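Local coordinates for protein FmtA (Staphylococcus aureus, PDB 5ZH8) that hydrolyses the D-alanyl esters carried by wall teichoic acid and lipoteichoic acid, and influences methicillin resistance, autolysis and cell wall structure, at residues 129-134 / 331-336; 171-176 / 209-214; 191-196 / 216-221; 277-282 / 345-350. All blocks are in the same frame, centred on the assembly; numbering follows the deposited sequence.

Interaction 1: residues 129-134 / 331-336; sequences QKFSTG and YGFYAK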
loop_
_atom_site.group_PDB
_atom_site.type_symbol
_atom_site.label_atom_id
_atom_site.label_comp_id
_atom_site.label_asym_id
_atom_site.label_seq_id
_atom_site.Cartn_x
_atom_site.Cartn_y
_atom_site.Cartn_z
ATOM N N GLN A 129 16.616 -4.863 5.723
ATOM C CA GLN A 129 17.775 -4.642 6.604
ATOM C C GLN A 129 17.845 -5.670 7.732
ATOM O O GLN A 129 18.919 -5.924 8.266
ATOM C CB GLN A 129 17.796 -3.232 7.207
ATOM C CG GLN A 129 19.150 -2.884 7.824
ATOM C CD GLN A 129 19.178 -1.538 8.509
ATOM O OE1 GLN A 129 18.143 -1.012 8.914
ATOM N NE2 GLN A 129 20.374 -0.975 8.660
ATOM N N LYS A 130 16.714 -6.260 8.094
ATOM C CA LYS A 130 16.710 -7.348 9.076
ATOM C C LYS A 130 17.690 -8.484 8.715
ATOM O O LYS A 130 18.210 -9.156 9.605
ATOM C CB LYS A 130 15.301 -7.913 9.243
ATOM C CG LYS A 130 14.327 -6.947 9.895
ATOM C CD LYS A 130 13.004 -7.621 10.196
ATOM C CE LYS A 130 12.052 -6.675 10.903
ATOM N NZ LYS A 130 11.723 -5.479 10.084
ATOM N N PHE A 131 17.930 -8.687 7.420
ATOM C CA PHE A 131 18.915 -9.659 6.940
ATOM C C PHE A 131 20.329 -9.271 7.371
ATOM O O PHE A 131 21.099 -10.112 7.814
ATOM C CB PHE A 131 18.821 -9.789 5.409
ATOM C CG PHE A 131 19.823 -10.741 4.801
ATOM C CD1 PHE A 131 20.012 -12.017 5.319
ATOM C CD2 PHE A 131 20.560 -10.366 3.680
ATOM C CE1 PHE A 131 20.928 -12.888 4.750
ATOM C CE2 PHE A 131 21.479 -11.228 3.105
ATOM C CZ PHE A 131 21.664 -12.492 3.645
ATOM N N SER A 132 20.659 -7.992 7.237
ATOM C CA SER A 132 21.929 -7.448 7.728
ATOM C C SER A 132 22.102 -7.737 9.229
ATOM O O SER A 132 23.150 -8.241 9.658
ATOM C CB SER A 132 22.005 -5.939 7.439
ATOM O OG SER A 132 22.955 -5.281 8.262
ATOM N N THR A 133 21.060 -7.432 10.004
ATOM C CA THR A 133 21.048 -7.668 11.447
ATOM C C THR A 133 21.152 -9.172 11.780
ATOM O O THR A 133 21.844 -9.559 12.727
ATOM C CB THR A 133 19.769 -7.074 12.091
ATOM O OG1 THR A 133 19.709 -5.666 11.839
ATOM C CG2 THR A 133 19.738 -7.318 13.607
ATOM N N GLY A 134 20.470 -10.009 11.002
ATOM C CA GLY A 134 20.556 -11.454 11.174
ATOM C C GLY A 134 21.956 -11.986 10.920
ATOM O O GLY A 134 22.430 -12.863 11.638
ATOM N N TYR A 331 16.656 -15.129 10.384
ATOM C CA TYR A 331 17.711 -14.117 10.276
ATOM C C TYR A 331 17.411 -13.039 9.231
ATOM O O TYR A 331 18.282 -12.653 8.453
ATOM C CB TYR A 331 19.064 -14.800 10.009
ATOM C CG TYR A 331 19.535 -15.618 11.186
ATOM C CD1 TYR A 331 20.181 -15.008 12.265
ATOM C CD2 TYR A 331 19.315 -16.999 11.245
ATOM C CE1 TYR A 331 20.613 -15.749 13.354
ATOM C CE2 TYR A 331 19.742 -17.744 12.334
ATOM C CZ TYR A 331 20.387 -17.112 13.385
ATOM O OH TYR A 331 20.811 -17.842 14.470
ATOM N N GLY A 332 16.167 -12.572 9.218
ATOM C CA GLY A 332 15.759 -11.471 8.350
ATOM C C GLY A 332 15.329 -11.808 6.934
ATOM O O GLY A 332 15.109 -10.900 6.142
ATOM N N PHE A 333 15.197 -13.089 6.597
ATOM C CA PHE A 333 14.814 -13.478 5.228
ATOM C C PHE A 333 14.128 -14.839 5.171
ATOM O O PHE A 333 14.095 -15.571 6.154
ATOM C CB PHE A 333 16.042 -13.468 4.321
ATOM C CG PHE A 333 16.942 -14.657 4.504
ATOM C CD1 PHE A 333 17.904 -14.678 5.518
ATOM C CD2 PHE A 333 16.824 -15.758 3.672
ATOM C CE1 PHE A 333 18.724 -15.777 5.690
ATOM C CE2 PHE A 333 17.640 -16.866 3.843
ATOM C CZ PHE A 333 18.591 -16.872 4.852
ATOM N N TYR A 334 13.594 -15.164 4.002
ATOM C CA TYR A 334 12.801 -16.374 3.807
ATOM C C TYR A 334 13.524 -17.417 2.966
ATOM O O TYR A 334 14.025 -17.111 1.895
ATOM C CB TYR A 334 11.498 -16.013 3.102
ATOM C CG TYR A 334 10.569 -15.149 3.914
ATOM C CD1 TYR A 334 9.636 -15.722 4.761
ATOM C CD2 TYR A 334 10.614 -13.755 3.827
ATOM C CE1 TYR A 334 8.775 -14.941 5.510
ATOM C CE2 TYR A 334 9.753 -12.966 4.573
ATOM C CZ TYR A 334 8.836 -13.564 5.409
ATOM O OH TYR A 334 7.973 -12.799 6.157
ATOM N N ALA A 335 13.564 -18.647 3.465
ATOM C CA ALA A 335 13.917 -19.806 2.656
ATOM C C ALA A 335 12.627 -20.531 2.315
ATOM O O ALA A 335 11.973 -21.076 3.199
ATOM C CB ALA A 335 14.855 -20.723 3.417
ATOM N N LYS A 336 12.259 -20.518 1.035
ATOM C CA LYS A 336 11.004 -21.115 0.579
ATOM C C LYS A 336 11.267 -22.328 -0.328
ATOM O O LYS A 336 12.416 -22.608 -0.666
ATOM C CB LYS A 336 10.164 -20.061 -0.139
ATOM C CG LYS A 336 9.915 -18.803 0.682
ATOM C CD LYS A 336 9.057 -17.804 -0.079
ATOM C CE LYS A 336 8.124 -17.039 0.841
ATOM N NZ LYS A 336 7.037 -17.911 1.375
#

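Interaction 2: residues 171-176 / 209-214; sequences MLHQSG and HMYNDG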
loop_
_atom_site.group_PDB
_atom_site.type_symbol
_atom_site.label_atom_id
_atom_site.label_comp_id
_atom_site.label_asym_id
_atom_site.label_seq_id
_atom_site.Cartn_x
_atom_site.Cartn_y
_atom_site.Cartn_z
ATOM N N MET A 171 14.183 -13.183 16.768
ATOM C CA MET A 171 14.652 -13.476 15.418
ATOM C C MET A 171 13.557 -14.076 14.537
ATOM O O MET A 171 13.449 -13.727 13.363
ATOM C CB MET A 171 15.860 -14.424 15.493
ATOM C CG MET A 171 16.471 -14.817 14.157
ATOM S SD MET A 171 15.656 -16.226 13.373
ATOM C CE MET A 171 16.171 -17.581 14.418
ATOM N N LEU A 172 12.747 -14.963 15.109
ATOM C CA LEU A 172 11.688 -15.657 14.365
ATOM C C LEU A 172 10.339 -14.917 14.363
ATOM O O LEU A 172 9.363 -15.429 13.809
ATOM C CB LEU A 172 11.480 -17.074 14.930
ATOM C CG LEU A 172 12.615 -18.099 14.838
ATOM C CD1 LEU A 172 12.275 -19.333 15.659
ATOM C CD2 LEU A 172 12.915 -18.487 13.402
ATOM N N HIS A 173 10.284 -13.728 14.966
ATOM C CA HIS A 173 9.035 -12.963 15.128
ATOM C C HIS A 173 7.953 -13.735 15.885
ATOM O O HIS A 173 6.859 -13.931 15.373
ATOM C CB HIS A 173 8.485 -12.480 13.776
ATOM C CG HIS A 173 9.382 -11.518 13.064
ATOM N ND1 HIS A 173 9.688 -10.271 13.567
ATOM C CD2 HIS A 173 10.018 -11.614 11.875
ATOM C CE1 HIS A 173 10.491 -9.647 12.721
ATOM N NE2 HIS A 173 10.711 -10.442 11.690
ATOM N N GLN A 174 8.270 -14.164 17.105
ATOM C CA GLN A 174 7.308 -14.849 17.972
ATOM C C GLN A 174 7.581 -14.552 19.448
ATOM O O GLN A 174 7.463 -15.428 20.307
ATOM C CB GLN A 174 7.338 -16.357 17.710
ATOM C CG GLN A 174 8.705 -16.996 17.901
ATOM C CD GLN A 174 8.687 -18.503 17.700
ATOM O OE1 GLN A 174 7.931 -19.028 16.879
ATOM N NE2 GLN A 174 9.526 -19.206 18.450
ATOM N N SER A 175 7.917 -13.297 19.731
ATOM C CA SER A 175 8.304 -12.873 21.073
ATOM C C SER A 175 7.108 -12.542 21.962
ATOM O O SER A 175 7.180 -12.671 23.184
ATOM C CB SER A 175 9.216 -11.654 20.975
ATOM O OG SER A 175 8.560 -10.579 20.328
ATOM N N GLY A 176 6.014 -12.106 21.346
ATOM C CA GLY A 176 4.833 -11.669 22.085
ATOM C C GLY A 176 4.866 -10.194 22.431
ATOM O O GLY A 176 3.999 -9.706 23.154
ATOM N N HIS A 209 3.305 -16.299 16.209
ATOM C CA HIS A 209 3.985 -15.473 15.221
ATOM C C HIS A 209 3.278 -14.144 15.014
ATOM O O HIS A 209 2.053 -14.084 14.975
ATOM C CB HIS A 209 4.119 -16.197 13.885
ATOM C CG HIS A 209 4.747 -15.356 12.818
ATOM N ND1 HIS A 209 4.015 -14.510 12.009
ATOM C CD2 HIS A 209 6.038 -15.234 12.419
ATOM C CE1 HIS A 209 4.827 -13.902 11.159
ATOM N NE2 HIS A 209 6.060 -14.321 11.391
ATOM N N MET A 210 4.061 -13.076 14.914
ATOM C CA MET A 210 3.551 -11.763 14.567
ATOM C C MET A 210 4.712 -10.915 14.061
ATOM O O MET A 210 5.621 -10.579 14.828
ATOM C CB MET A 210 2.918 -11.103 15.792
ATOM C CG MET A 210 2.025 -9.916 15.481
ATOM S SD MET A 210 1.932 -8.768 16.870
ATOM C CE MET A 210 3.287 -7.665 16.473
ATOM N N TYR A 211 4.692 -10.570 12.778
ATOM C CA TYR A 211 5.746 -9.736 12.202
ATOM C C TYR A 211 5.808 -8.418 12.964
ATOM O O TYR A 211 4.779 -7.841 13.309
ATOM C CB TYR A 211 5.504 -9.483 10.713
ATOM C CG TYR A 211 6.770 -9.286 9.923
ATOM C CD1 TYR A 211 7.521 -10.382 9.511
ATOM C CD2 TYR A 211 7.220 -8.014 9.578
ATOM C CE1 TYR A 211 8.686 -10.225 8.777
ATOM C CE2 TYR A 211 8.385 -7.842 8.843
ATOM C CZ TYR A 211 9.115 -8.957 8.443
ATOM O OH TYR A 211 10.281 -8.823 7.713
ATOM N N ASN A 212 7.020 -7.960 13.237
ATOM C CA ASN A 212 7.229 -6.830 14.127
ATOM C C ASN A 212 8.648 -6.294 13.933
ATOM O O ASN A 212 9.625 -6.981 14.256
ATOM C CB ASN A 212 7.011 -7.290 15.575
ATOM C CG ASN A 212 7.041 -6.153 16.581
ATOM O OD1 ASN A 212 7.420 -5.022 16.267
ATOM N ND2 ASN A 212 6.637 -6.458 17.813
ATOM N N ASP A 213 8.755 -5.077 13.403
ATOM C CA ASP A 213 10.049 -4.403 13.271
ATOM C C ASP A 213 10.760 -4.346 14.613
ATOM O O ASP A 213 11.978 -4.485 14.675
ATOM C CB ASP A 213 9.877 -2.972 12.746
ATOM C CG ASP A 213 9.457 -2.919 11.301
ATOM O OD1 ASP A 213 9.515 -3.958 10.617
ATOM O OD2 ASP A 213 9.070 -1.823 10.843
ATOM N N GLY A 214 9.984 -4.130 15.676
ATOM C CA GLY A 214 10.505 -4.038 17.036
ATOM C C GLY A 214 11.425 -5.171 17.444
ATOM O O GLY A 214 12.422 -4.938 18.121
#

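Interaction 3: residues 191-196 / 216-221; sequences QAVKAI and YLVLAK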
loop_
_atom_site.group_PDB
_atom_site.type_symbol
_atom_site.label_atom_id
_atom_site.label_comp_id
_atom_site.label_asym_id
_atom_site.label_seq_id
_atom_site.Cartn_x
_atom_site.Cartn_y
_atom_site.Cartn_z
ATOM N N GLN A 191 16.321 4.772 22.609
ATOM C CA GLN A 191 14.991 5.249 22.985
ATOM C C GLN A 191 13.893 4.361 22.405
ATOM O O GLN A 191 12.901 4.078 23.073
ATOM C CB GLN A 191 14.786 6.699 22.544
ATOM C CG GLN A 191 15.629 7.692 23.330
ATOM C CD GLN A 191 15.422 9.129 22.889
ATOM O OE1 GLN A 191 14.414 9.468 22.270
ATOM N NE2 GLN A 191 16.378 9.994 23.223
ATOM N N ALA A 192 14.079 3.920 21.167
ATOM C CA ALA A 192 13.128 3.017 20.520
ATOM C C ALA A 192 12.971 1.706 21.294
ATOM O O ALA A 192 11.849 1.276 21.564
ATOM C CB ALA A 192 13.553 2.730 19.088
ATOM N N VAL A 193 14.096 1.084 21.655
ATOM C CA VAL A 193 14.073 -0.195 22.383
ATOM C C VAL A 193 13.669 -0.011 23.850
ATOM O O VAL A 193 13.089 -0.917 24.449
ATOM C CB VAL A 193 15.418 -0.960 22.272
ATOM C CG1 VAL A 193 15.397 -2.245 23.097
ATOM C CG2 VAL A 193 15.728 -1.256 20.812
ATOM N N LYS A 194 13.968 1.152 24.423
ATOM C CA LYS A 194 13.479 1.477 25.763
ATOM C C LYS A 194 11.978 1.775 25.748
ATOM O O LYS A 194 11.298 1.591 26.746
ATOM C CB LYS A 194 14.289 2.620 26.397
ATOM C CG LYS A 194 15.257 2.108 27.459
ATOM C CD LYS A 194 16.507 2.956 27.647
ATOM C CE LYS A 194 17.438 2.317 28.684
ATOM N NZ LYS A 194 18.421 3.256 29.306
ATOM N N ALA A 195 11.463 2.228 24.611
ATOM C CA ALA A 195 10.017 2.372 24.430
ATOM C C ALA A 195 9.334 1.007 24.342
ATOM O O ALA A 195 8.307 0.783 24.988
ATOM C CB ALA A 195 9.708 3.205 23.192
ATOM N N ILE A 196 9.916 0.103 23.549
ATOM C CA ILE A 196 9.406 -1.266 23.371
ATOM C C ILE A 196 9.387 -2.049 24.679
ATOM O O ILE A 196 8.516 -2.883 24.909
ATOM C CB ILE A 196 10.303 -2.066 22.387
ATOM C CG1 ILE A 196 10.143 -1.559 20.952
ATOM C CG2 ILE A 196 10.002 -3.560 22.440
ATOM C CD1 ILE A 196 11.268 -1.993 20.033
ATOM N N TYR A 216 13.543 -6.875 15.652
ATOM C CA TYR A 216 14.885 -6.665 15.115
ATOM C C TYR A 216 15.535 -5.360 15.581
ATOM O O TYR A 216 16.753 -5.213 15.481
ATOM C CB TYR A 216 14.898 -6.807 13.588
ATOM C CG TYR A 216 14.994 -8.262 13.173
ATOM C CD1 TYR A 216 13.980 -9.162 13.488
ATOM C CD2 TYR A 216 16.112 -8.748 12.503
ATOM C CE1 TYR A 216 14.067 -10.492 13.124
ATOM C CE2 TYR A 216 16.207 -10.078 12.138
ATOM C CZ TYR A 216 15.187 -10.947 12.456
ATOM O OH TYR A 216 15.275 -12.277 12.104
ATOM N N LEU A 217 14.739 -4.428 16.107
ATOM C CA LEU A 217 15.297 -3.260 16.804
ATOM C C LEU A 217 15.938 -3.671 18.136
ATOM O O LEU A 217 17.010 -3.182 18.483
ATOM C CB LEU A 217 14.233 -2.180 17.035
ATOM C CG LEU A 217 13.638 -1.542 15.781
ATOM C CD1 LEU A 217 12.521 -0.586 16.162
ATOM C CD2 LEU A 217 14.703 -0.824 14.963
ATOM N N VAL A 218 15.282 -4.574 18.867
ATOM C CA VAL A 218 15.840 -5.147 20.099
ATOM C C VAL A 218 17.106 -5.955 19.820
ATOM O O VAL A 218 18.071 -5.897 20.590
ATOM C CB VAL A 218 14.828 -6.096 20.794
ATOM C CG1 VAL A 218 15.495 -6.888 21.918
ATOM C CG2 VAL A 218 13.622 -5.317 21.300
ATOM N N LEU A 219 17.084 -6.726 18.733
ATOM C CA LEU A 219 18.251 -7.511 18.316
ATOM C C LEU A 219 19.416 -6.621 17.909
ATOM O O LEU A 219 20.567 -6.941 18.188
ATOM C CB LEU A 219 17.909 -8.456 17.161
ATOM C CG LEU A 219 17.099 -9.709 17.506
ATOM C CD1 LEU A 219 16.740 -10.465 16.237
ATOM C CD2 LEU A 219 17.823 -10.590 18.509
ATOM N N ALA A 220 19.118 -5.513 17.242
ATOM C CA ALA A 220 20.147 -4.542 16.885
ATOM C C ALA A 220 20.812 -3.962 18.141
ATOM O O ALA A 220 22.025 -3.764 18.166
ATOM C CB ALA A 220 19.557 -3.430 16.028
ATOM N N LYS A 221 20.022 -3.698 19.180
ATOM C CA LYS A 221 20.558 -3.180 20.434
ATOM C C LYS A 221 21.379 -4.244 21.171
ATOM O O LYS A 221 22.402 -3.929 21.793
ATOM C CB LYS A 221 19.431 -2.662 21.332
ATOM C CG LYS A 221 19.908 -1.919 22.572
ATOM C CD LYS A 221 20.584 -0.602 22.206
ATOM C CE LYS A 221 21.823 -0.351 23.056
ATOM N NZ LYS A 221 22.717 0.673 22.447
#

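Interaction 4: residues 277-282 / 345-350; sequences NILDQY and GFFGQV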
loop_
_atom_site.group_PDB
_atom_site.type_symbol
_atom_site.label_atom_id
_atom_site.label_comp_id
_atom_site.label_asym_id
_atom_site.label_seq_id
_atom_site.Cartn_x
_atom_site.Cartn_y
_atom_site.Cartn_z
ATOM N N ASN A 277 10.956 10.016 8.412
ATOM C CA ASN A 277 11.016 10.900 9.573
ATOM C C ASN A 277 11.421 10.179 10.872
ATOM O O ASN A 277 11.436 10.800 11.939
ATOM C CB ASN A 277 9.656 11.588 9.756
ATOM C CG ASN A 277 8.501 10.602 9.857
ATOM O OD1 ASN A 277 8.666 9.397 9.664
ATOM N ND2 ASN A 277 7.332 11.109 10.190
ATOM N N ILE A 278 11.750 8.889 10.776
ATOM C CA ILE A 278 12.003 8.054 11.954
ATOM C C ILE A 278 13.215 7.118 11.808
ATOM O O ILE A 278 13.420 6.224 12.629
ATOM C CB ILE A 278 10.762 7.190 12.284
ATOM C CG1 ILE A 278 10.363 6.327 11.081
ATOM C CG2 ILE A 278 9.605 8.072 12.722
ATOM C CD1 ILE A 278 9.275 5.312 11.373
ATOM N N LEU A 279 14.030 7.332 10.781
ATOM C CA LEU A 279 15.109 6.403 10.461
ATOM C C LEU A 279 16.272 6.485 11.456
ATOM O O LEU A 279 17.113 5.580 11.512
ATOM C CB LEU A 279 15.593 6.635 9.028
ATOM C CG LEU A 279 14.547 6.485 7.910
ATOM C CD1 LEU A 279 15.225 6.616 6.557
ATOM C CD2 LEU A 279 13.808 5.158 8.019
ATOM N N ASP A 280 16.321 7.557 12.242
ATOM C CA ASP A 280 17.284 7.665 13.354
ATOM C C ASP A 280 17.056 6.632 14.472
ATOM O O ASP A 280 17.986 6.295 15.195
ATOM C CB ASP A 280 17.308 9.094 13.935
ATOM C CG ASP A 280 15.937 9.587 14.387
ATOM O OD1 ASP A 280 14.906 8.932 14.096
ATOM O OD2 ASP A 280 15.898 10.659 15.032
ATOM N N GLN A 281 15.829 6.128 14.593
ATOM C CA GLN A 281 15.481 5.128 15.603
ATOM C C GLN A 281 15.333 3.718 15.020
ATOM O O GLN A 281 14.956 2.787 15.733
ATOM C CB GLN A 281 14.175 5.542 16.295
ATOM C CG GLN A 281 12.897 5.138 15.561
ATOM C CD GLN A 281 11.739 6.096 15.780
ATOM O OE1 GLN A 281 10.653 5.689 16.189
ATOM N NE2 GLN A 281 11.965 7.379 15.498
ATOM N N TYR A 282 15.630 3.563 13.730
ATOM C CA TYR A 282 15.344 2.323 13.001
ATOM C C TYR A 282 16.591 1.553 12.565
ATOM O O TYR A 282 16.569 0.842 11.554
ATOM C CB TYR A 282 14.439 2.623 11.790
ATOM C CG TYR A 282 13.064 2.008 11.915
ATOM C CD1 TYR A 282 12.845 0.679 11.559
ATOM C CD2 TYR A 282 11.992 2.743 12.411
ATOM C CE1 TYR A 282 11.594 0.106 11.683
ATOM C CE2 TYR A 282 10.737 2.177 12.538
ATOM C CZ TYR A 282 10.542 0.858 12.173
ATOM O OH TYR A 282 9.292 0.301 12.298
ATOM N N GLY A 345 9.023 -3.022 2.786
ATOM C CA GLY A 345 8.135 -1.949 2.330
ATOM C C GLY A 345 8.205 -0.792 3.309
ATOM O O GLY A 345 7.830 -0.943 4.476
ATOM N N PHE A 346 8.686 0.362 2.856
ATOM C CA PHE A 346 8.913 1.478 3.765
ATOM C C PHE A 346 8.917 2.809 3.018
ATOM O O PHE A 346 9.536 2.933 1.960
ATOM C CB PHE A 346 10.255 1.254 4.499
ATOM C CG PHE A 346 10.261 1.672 5.946
ATOM C CD1 PHE A 346 9.126 1.562 6.750
ATOM C CD2 PHE A 346 11.440 2.115 6.524
ATOM C CE1 PHE A 346 9.166 1.951 8.078
ATOM C CE2 PHE A 346 11.486 2.492 7.859
ATOM C CZ PHE A 346 10.349 2.407 8.633
ATOM N N PHE A 347 8.212 3.787 3.583
ATOM C CA PHE A 347 8.125 5.146 3.043
ATOM C C PHE A 347 8.081 5.206 1.523
ATOM O O PHE A 347 8.975 5.757 0.881
ATOM C CB PHE A 347 9.253 6.019 3.600
ATOM C CG PHE A 347 9.128 6.275 5.072
ATOM C CD1 PHE A 347 8.345 7.322 5.544
ATOM C CD2 PHE A 347 9.768 5.453 5.986
ATOM C CE1 PHE A 347 8.215 7.548 6.897
ATOM C CE2 PHE A 347 9.642 5.682 7.345
ATOM C CZ PHE A 347 8.863 6.731 7.797
ATOM N N GLY A 348 7.031 4.605 0.971
ATOM C CA GLY A 348 6.750 4.650 -0.462
ATOM C C GLY A 348 7.670 3.845 -1.359
ATOM O O GLY A 348 7.607 3.980 -2.578
ATOM N N GLN A 349 8.517 3.004 -0.771
ATOM C CA GLN A 349 9.441 2.187 -1.540
ATOM C C GLN A 349 9.181 0.722 -1.252
ATOM O O GLN A 349 8.630 0.373 -0.210
ATOM C CB GLN A 349 10.885 2.564 -1.220
ATOM C CG GLN A 349 11.161 4.059 -1.380
ATOM C CD GLN A 349 12.630 4.409 -1.539
ATOM O OE1 GLN A 349 13.463 3.545 -1.817
ATOM N NE2 GLN A 349 12.955 5.685 -1.379
ATOM N N VAL A 350 9.548 -0.128 -2.201
ATOM C CA VAL A 350 9.434 -1.572 -2.041
ATOM C C VAL A 350 10.710 -2.201 -2.581
ATOM O O VAL A 350 11.080 -1.969 -3.736
ATOM C CB VAL A 350 8.232 -2.168 -2.797
ATOM C CG1 VAL A 350 7.896 -3.535 -2.229
ATOM C CG2 VAL A 350 7.018 -1.259 -2.711
#

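Interaction 1: residues 129-134 / 331-336
Two glycines set the closeness of this helix-to-loop contact. Gly332 lies against the turn of helix formed by residues 129-134, its CA 3.6 Å from the carbonyl carbon C of Lys130, and its positive phi (86°) swings the chain from the loop into strand 333-335. One turn along the helix, Gly134 receives the flank of Tyr331: CD1 of that ring is 3.2 Å from Gly134 O, while the edge of the ring meets Gly134 CA. No hydrogen bond joins the two sides. In its place Phe131 CA points its hydrogen almost straight at Tyr331 O, 3.4 Å away (176° at H), and the same oxygen lies at the edge of the Phe131 ring. That ring, its CG anti to the backbone N, crosses the Phe333 ring obliquely, with the CD1 atoms of Phe131 and Phe333 3.4 Å apart and the planes at 76°.

Beyond Phe333 the contact loosens: strand 333-335 runs off from the helix, Lys336 is partly exposed, and Tyr334 packs on Thr269 of the second subunit. The side chain of Lys130 touches Gly332 only at its CB, and NZ turns away to Asp213, in a salt bridge, and to Ser127. Ser127 and Lys130 have the spacing of the SxxK motif of serine penicillin-binding proteins and beta-lactamases, here packed against the loop leading into strand 333-335.

Interaction 2: residues 171-176 / 209-214
One backbone hydrogen bond fastens the turn 171-176 to the loop 209-214. Met210 N donates to His173 O over 3.0 Å, nearly straight at the hydrogen (164°), although the donor stands 30° above the carbonyl plane. The same oxygen takes a CA-H...O contact from His209 CA at 3.3 Å, so two neighbouring groups share one acceptor. His173 lies where helix 167-171 ends in a Schellman motif, a positive phi turning the chain out of the helix.

The aromatic part lies beside this polar seam. The His173 and Tyr211 rings run alongside each other with the same heading, centroids 4.3 Å apart but planes tilted by 37°; each presents a face to an off-centre atom of the other, and Tyr211 CE1 is 3.6 Å from His173 NE2. At the imidazole edge, CE1 of His173 comes to 3.2 Å from Asn212 O. The exposed His209 ring turns an edge to the segment 171-176, its CD2 3.6 Å from Leu172 O.

Capping completes the set: Asn212, at the N-cap of helix 213-227, accepts Gly214 N on its OD1 at 2.8 Å.

Outside partners orient the polar ends. His173 ND1 is hydrogen-bonded to Asn215 ND2, and Tyr211 OH to Ser127 OG, which places the phenol beside the SxxK serine. Tyr211, Asn212 and Asp213 are thus consistent with the Tyr-x-Asn/Asp-type second motif of the beta-lactamase and penicillin-binding protein fold.

Interaction 3: residues 191-196 / 216-221
Val193 is the knuckle of this helix pair. Its CG2, anti to the carbonyl carbon, drops onto the backbone of the partner helix, 3.3 Å from Leu217 O, and also touches Lys221 CB at 4.0 Å. The other branch, CG1, meets Val218 CG2 at 4.0 Å, the two valines crossing at about a right angle. One turn later Ile196 splits in the same manner: CD1 at the end of its chain rests on Leu217 CB, whereas CG2 reaches Val218 CG2 at 4.2 Å. Val218 CG2 is therefore gripped by both residues of helix 189-199.

These contacts, without a hydrogen bond between the segments, go with a geometry in which the segment axes approach to 9.4 Å with their N-to-C directions 122° apart, a steep crossing that confines the meeting to a short patch. Farther out, Lys221 bends at chi2 and chi3 and carries its NZ off to salt bridges with Glu224 and Asp190. Val218 also packs on Leu170 of helix 167-171, and Ile196 on Tyr180. On the far flank of helix 213-227, Leu219 leans on Leu137. The layered helices belong to the all-helical part of the penicillin-binding protein and serine beta-lactamase fold.

Interaction 4: residues 277-282 / 345-350
A beta hairpin with a type I' turn, from Phe346 to Gln349, links strands 340-346 and 349-355 of the main antiparallel sheet and pushes two phenylalanines into the loop 277-282. Between them these two residues and Leu279 supply most of the buried area, and no hydrogen bond crosses the contact.

Phe347, the residue with the most surface covered, occupies a left-handed backbone position (phi 37°) as the turn requires, and its CG lies anti to its carbonyl carbon. The tip of the ring enters between neighbours: CZ is 3.6 Å from Ile278 CG1, which sits at the ring's edge, and 3.3 Å from Asn277 OD1. The amide of Asn277 stands almost perpendicular to that ring, at 86°.

Phe346 is the other half of the pair. One face of its ring takes the CD2 of Phe347 over its centre, so the two phenyls brace each other before either reaches the loop. From the loop, Leu279 comes tip to tip with Phe346, its CD2 3.5 Å from Phe346 CE2, and the same methyl stays 4.3 Å from Phe347 CE2. Leu124 of strand 123-124 packs against both phenylalanines from the neighbouring sheet.

Tyr282 adds the aromatic finish, its OH being held by Asp213. The edge of Phe346 is turned to the tyrosine face, the ring planes making 56° with centroids 5.0 Å apart, and Phe346 CZ sits over the centre of the Tyr282 ring, 3.9 Å from Tyr282 CZ.

How the interactions relate
From the N terminus, interaction 1 opens first at helix 129-142 and closes only at 331-336, on the strand next to the edge of the large sheet. Interactions 2 and 3 are nested inside that long loop and cross each other, since 191-196 lies between 171-176 and 209-214 while 216-221 follows 209-214; both bring helix 213-227 against neighbouring parts of the helical region. Interaction 4 opens at 277-282, after both have closed, and crosses interaction 1, ending on the hairpin beyond strand 333-335. Asp213 joins three of them, through a salt bridge to Lys130 and a hydrogen bond to Tyr282. Together they tie helices, loops and sheet around the Ser127 region.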